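PDB 5KBP: glycosyl hydrolase, family 38, which probably hydrolyses alpha-mannosidic linkages in carbohydrates, as a bacterial member of the family 38 alpha-mannosidases. Local coordinates for residues V461-V466 with L490-S495; P449-I454 with F507-G512. All blocks are in the same frame, centred on the assembly; numbering follows the deposited sequence.

Contact 1 of 2, residues V461-V466 with L490-S495; sequences VASRIV and LTVELS
Arg-464 and Glu-493 are cross-strand neighbours in an antiparallel beta hairpin made by strands 463-475 and 483-499, at its open end, far from the turn. Among the backbone bonds, Val-466 N gives Thr-491 O one of 2.7 Å nearly along the C=O axis, and Glu-493 N reaches Arg-464 O at 3.0 Å. The return bond from Arg-464 N to Glu-493 O is weak.

Apolar contacts gather on the face of Ile-465 and Val-492. Ile-465 crosses Leu-490 at about a right angle, CG2 meeting Leu-490 CD1 at 3.7 Å, while its CD1 touches both Leu-490 CD2 and Val-492 CG2. Farther along, Leu-494 CD2 packs on Ser-463 CB (3.6 Å). Ser-463 and Val-492 also touch Val-453 of strand 451-454, and Leu-490 touches Tyr-451.

On the other face is a salt bridge. The Arg-464 chain bends at chi3 (69°) and lies beside Glu-493, both pointing the same way; Val-466 CG2 sits over one guanidinium face, toward its rim. The planes of guanidinium and carboxylate are 58° apart, and the grip is side-on, with NE (2.9 Å) and NH2 (2.8 Å) of Arg-464 both bonded to the single oxygen OE1 of Glu-493.

Contact 2 of 2, residues P449-I454 with F507-G512; sequences PDYQVI and FALIQG
Ile-454 and Ile-510 cross at about a right angle on one face of an antiparallel strand pair, 451-454 with 503-511, in the region matched by the first C-terminal domain of family 38. Ile-454 can be followed outward. Its CB carries CG1 between the backbone N and the carbonyl carbon (chi1 58°), where CG1 meets Ala-508 at its O and CB; CG2 touches Ile-510 CD1 at 3.7 Å, and the tip, CD1, ends on Ile-510 CG2 at 3.6 Å.

Paired backbone bonds hold this register. Ile-454 and Ala-508 exchange two, as do Gln-452 and Ile-510, where Gln-452 N to Ile-510 O is 2.7 Å. Beyond them Gly-512 N bonds Asp-450 O at 2.9 Å, carrying the pairing past the strand ends. The polar tips of Asp-450 and Gln-452 turn to the following residues, OD2 to Thr-514 N and NE2 to Glu-513 O.

On the opposite face Val-453 CG2 packs on Leu-509 CD1 (3.7 Å). The Tyr-451 and Gln-511 side chains diverge, though Tyr-451 CE1 still meets Gln-511 CG at 3.7 Å.

In this antiparallel sheet strand 503-511 also pairs with 404-410, and 451-454 with 460-461. Pro-400 lies against Ile-454 and Ile-510, while strand 483-499 packs on Tyr-451, Val-453 and Leu-509.

From the N terminus the chain enters contact 2 at 449-454, shortly after helix 436-445, and turns back through strand 460-461 into 461-466. The hairpin then runs out and returns at 490-495, closing contact 1; strand 503-511 follows and closes contact 2 at 507-512. Contact 1 is therefore nested inside the loop that contact 2 closes, and their centres lie about 9 Å apart. Val-461 N probably bonds Val-453 O (2.6 Å), while Leu-490 CD2 packs on Tyr-451 CD2 and Val-492 CG1 on Val-453 CG2. Contact 1 joins strands of the sheet 416-430, 483-499, 463-475, contact 2 strands of the sheet holding 451-454 and 503-511; packing between them sets the two sheets against each other.

Contact 1 of 2, residues V461-V466 with L490-S495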
# COMPACT_ATOMS: atom_id res chain seq x y z
N VAL A 461 -31.14 -3.39 -34.40
CA VAL A 461 -30.91 -2.18 -33.64
C VAL A 461 -29.79 -1.39 -34.30
O VAL A 461 -28.78 -1.97 -34.74
CB VAL A 461 -30.56 -2.50 -32.17
CG1 VAL A 461 -30.41 -1.23 -31.36
CG2 VAL A 461 -31.61 -3.41 -31.57
N ALA A 462 -29.96 -0.08 -34.40
CA ALA A 462 -28.95 0.77 -35.01
C ALA A 462 -27.66 0.74 -34.20
O ALA A 462 -27.68 0.82 -32.97
CB ALA A 462 -29.46 2.21 -35.14
N SER A 463 -26.54 0.62 -34.90
CA SER A 463 -25.24 0.52 -34.25
C SER A 463 -24.15 0.92 -35.23
O SER A 463 -24.42 1.28 -36.38
CB SER A 463 -25.00 -0.90 -33.71
OG SER A 463 -24.80 -1.81 -34.78
N ARG A 464 -22.91 0.85 -34.76
CA ARG A 464 -21.74 1.15 -35.58
C ARG A 464 -20.56 0.36 -35.04
O ARG A 464 -20.31 0.36 -33.83
CB ARG A 464 -21.42 2.65 -35.58
CG ARG A 464 -20.21 3.03 -36.41
CD ARG A 464 -19.95 4.53 -36.39
NE ARG A 464 -19.50 5.00 -35.08
CZ ARG A 464 -18.22 5.13 -34.74
NH1 ARG A 464 -17.26 4.85 -35.62
NH2 ARG A 464 -17.89 5.56 -33.53
N ILE A 465 -19.84 -0.31 -35.93
CA ILE A 465 -18.65 -1.07 -35.54
C ILE A 465 -17.51 -0.08 -35.33
O ILE A 465 -17.05 0.56 -36.27
CB ILE A 465 -18.29 -2.13 -36.59
CG1 ILE A 465 -19.44 -3.13 -36.76
CG2 ILE A 465 -17.01 -2.85 -36.20
CD1 ILE A 465 -19.85 -3.81 -35.47
N VAL A 466 -17.06 0.04 -34.08
CA VAL A 466 -16.02 1.02 -33.75
C VAL A 466 -14.64 0.50 -34.14
O VAL A 466 -13.91 1.14 -34.90
CB VAL A 466 -16.09 1.39 -32.26
CG1 VAL A 466 -14.97 2.35 -31.91
CG2 VAL A 466 -17.44 1.99 -31.93
N LEU A 490 -14.88 -7.45 -31.03
CA LEU A 490 -15.53 -6.40 -31.81
C LEU A 490 -16.16 -5.40 -30.84
O LEU A 490 -16.82 -5.79 -29.88
CB LEU A 490 -16.59 -6.98 -32.74
CG LEU A 490 -16.85 -6.16 -34.01
CD1 LEU A 490 -15.54 -5.91 -34.75
CD2 LEU A 490 -17.84 -6.86 -34.92
N THR A 491 -15.93 -4.11 -31.10
CA THR A 491 -16.43 -3.03 -30.26
C THR A 491 -17.61 -2.38 -30.97
O THR A 491 -17.44 -1.73 -32.01
CB THR A 491 -15.32 -2.02 -29.98
OG1 THR A 491 -14.27 -2.66 -29.24
CG2 THR A 491 -15.86 -0.86 -29.17
N VAL A 492 -18.80 -2.55 -30.41
CA VAL A 492 -20.05 -2.09 -31.02
C VAL A 492 -20.55 -0.88 -30.24
O VAL A 492 -20.47 -0.85 -29.01
CB VAL A 492 -21.10 -3.21 -31.06
CG1 VAL A 492 -22.35 -2.75 -31.79
CG2 VAL A 492 -20.52 -4.46 -31.72
N GLU A 493 -21.08 0.10 -30.97
CA GLU A 493 -21.57 1.34 -30.38
C GLU A 493 -23.09 1.36 -30.46
O GLU A 493 -23.66 1.23 -31.55
CB GLU A 493 -20.98 2.55 -31.11
CG GLU A 493 -21.10 3.86 -30.36
CD GLU A 493 -20.36 4.99 -31.04
OE1 GLU A 493 -20.35 5.02 -32.29
OE2 GLU A 493 -19.79 5.85 -30.34
N LEU A 494 -23.75 1.52 -29.32
CA LEU A 494 -25.20 1.57 -29.24
C LEU A 494 -25.66 2.91 -28.71
O LEU A 494 -24.96 3.56 -27.92
CB LEU A 494 -25.76 0.44 -28.35
CG LEU A 494 -25.56 -1.00 -28.82
CD1 LEU A 494 -26.26 -1.97 -27.88
CD2 LEU A 494 -26.06 -1.18 -30.24
N SER A 495 -26.85 3.33 -29.14
CA SER A 495 -27.47 4.58 -28.69
C SER A 495 -28.65 4.21 -27.79
O SER A 495 -29.73 3.85 -28.28
CB SER A 495 -27.92 5.43 -29.88
OG SER A 495 -28.53 6.63 -29.44

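Contact 2 of 2, residues P449-I454 with F507-G512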
# COMPACT_ATOMS: atom_id res chain seq x y z
N PRO A 449 -16.31 -10.28 -40.81
CA PRO A 449 -17.64 -10.11 -41.41
C PRO A 449 -18.34 -8.90 -40.81
O PRO A 449 -18.05 -8.45 -39.71
CB PRO A 449 -18.37 -11.40 -41.06
CG PRO A 449 -17.31 -12.36 -40.60
CD PRO A 449 -16.24 -11.51 -40.00
N ASP A 450 -19.29 -8.36 -41.58
CA ASP A 450 -20.12 -7.27 -41.09
C ASP A 450 -21.19 -7.84 -40.16
O ASP A 450 -21.85 -8.82 -40.49
CB ASP A 450 -20.76 -6.51 -42.24
CG ASP A 450 -21.43 -5.23 -41.79
OD1 ASP A 450 -21.00 -4.66 -40.77
OD2 ASP A 450 -22.39 -4.79 -42.46
N TYR A 451 -21.34 -7.23 -38.99
CA TYR A 451 -22.26 -7.71 -37.97
C TYR A 451 -23.41 -6.74 -37.77
O TYR A 451 -23.37 -5.58 -38.19
CB TYR A 451 -21.53 -7.96 -36.65
CG TYR A 451 -20.72 -9.24 -36.64
CD1 TYR A 451 -21.29 -10.44 -36.24
CD2 TYR A 451 -19.39 -9.24 -37.03
CE1 TYR A 451 -20.56 -11.61 -36.23
CE2 TYR A 451 -18.65 -10.41 -37.03
CZ TYR A 451 -19.24 -11.59 -36.63
OH TYR A 451 -18.50 -12.75 -36.62
N GLN A 452 -24.45 -7.24 -37.10
CA GLN A 452 -25.69 -6.51 -36.90
C GLN A 452 -26.22 -6.79 -35.50
O GLN A 452 -26.15 -7.92 -35.02
CB GLN A 452 -26.73 -6.92 -37.96
CG GLN A 452 -28.11 -6.32 -37.78
CD GLN A 452 -29.09 -6.81 -38.83
OE1 GLN A 452 -30.17 -7.31 -38.51
NE2 GLN A 452 -28.72 -6.67 -40.10
N VAL A 453 -26.75 -5.75 -34.86
CA VAL A 453 -27.28 -5.87 -33.50
C VAL A 453 -28.78 -6.12 -33.59
O VAL A 453 -29.49 -5.46 -34.36
CB VAL A 453 -26.98 -4.61 -32.68
CG1 VAL A 453 -27.52 -4.76 -31.26
CG2 VAL A 453 -25.49 -4.33 -32.66
N ILE A 454 -29.27 -7.08 -32.80
CA ILE A 454 -30.69 -7.41 -32.76
C ILE A 454 -31.13 -7.56 -31.32
O ILE A 454 -30.33 -7.87 -30.43
CB ILE A 454 -31.01 -8.70 -33.56
CG1 ILE A 454 -30.22 -9.89 -33.01
CG2 ILE A 454 -30.76 -8.50 -35.04
CD1 ILE A 454 -30.67 -11.22 -33.56
N PHE A 507 -29.20 -7.98 -25.97
CA PHE A 507 -29.02 -7.83 -27.41
C PHE A 507 -28.11 -8.95 -27.90
O PHE A 507 -27.59 -9.74 -27.11
CB PHE A 507 -28.44 -6.45 -27.76
CG PHE A 507 -29.26 -5.30 -27.26
CD1 PHE A 507 -30.31 -4.80 -28.02
CD2 PHE A 507 -29.00 -4.72 -26.03
CE1 PHE A 507 -31.07 -3.74 -27.56
CE2 PHE A 507 -29.76 -3.66 -25.57
CZ PHE A 507 -30.79 -3.17 -26.33
N ALA A 508 -27.92 -9.02 -29.22
CA ALA A 508 -27.08 -10.05 -29.80
C ALA A 508 -26.39 -9.50 -31.04
O ALA A 508 -26.83 -8.50 -31.62
CB ALA A 508 -27.87 -11.31 -30.15
N LEU A 509 -25.32 -10.17 -31.44
CA LEU A 509 -24.51 -9.78 -32.59
C LEU A 509 -24.56 -10.90 -33.61
O LEU A 509 -23.97 -11.97 -33.40
CB LEU A 509 -23.07 -9.48 -32.16
CG LEU A 509 -22.33 -8.36 -32.89
CD1 LEU A 509 -23.02 -7.03 -32.67
CD2 LEU A 509 -20.88 -8.30 -32.43
N ILE A 510 -25.28 -10.67 -34.71
CA ILE A 510 -25.41 -11.66 -35.77
C ILE A 510 -24.71 -11.13 -37.02
O ILE A 510 -24.47 -9.93 -37.18
CB ILE A 510 -26.88 -12.00 -36.08
CG1 ILE A 510 -27.62 -10.76 -36.59
CG2 ILE A 510 -27.56 -12.57 -34.85
CD1 ILE A 510 -29.04 -11.05 -37.03
N GLN A 511 -24.39 -12.05 -37.93
CA GLN A 511 -23.80 -11.66 -39.20
C GLN A 511 -24.87 -11.06 -40.10
O GLN A 511 -25.94 -11.65 -40.29
CB GLN A 511 -23.15 -12.86 -39.88
CG GLN A 511 -21.97 -13.45 -39.13
CD GLN A 511 -21.07 -14.27 -40.02
OE1 GLN A 511 -21.12 -14.16 -41.25
NE2 GLN A 511 -20.23 -15.10 -39.41
N GLY A 512 -24.58 -9.89 -40.65
CA GLY A 512 -25.52 -9.22 -41.53
C GLY A 512 -25.12 -7.78 -41.72
O GLY A 512 -24.18 -7.28 -41.11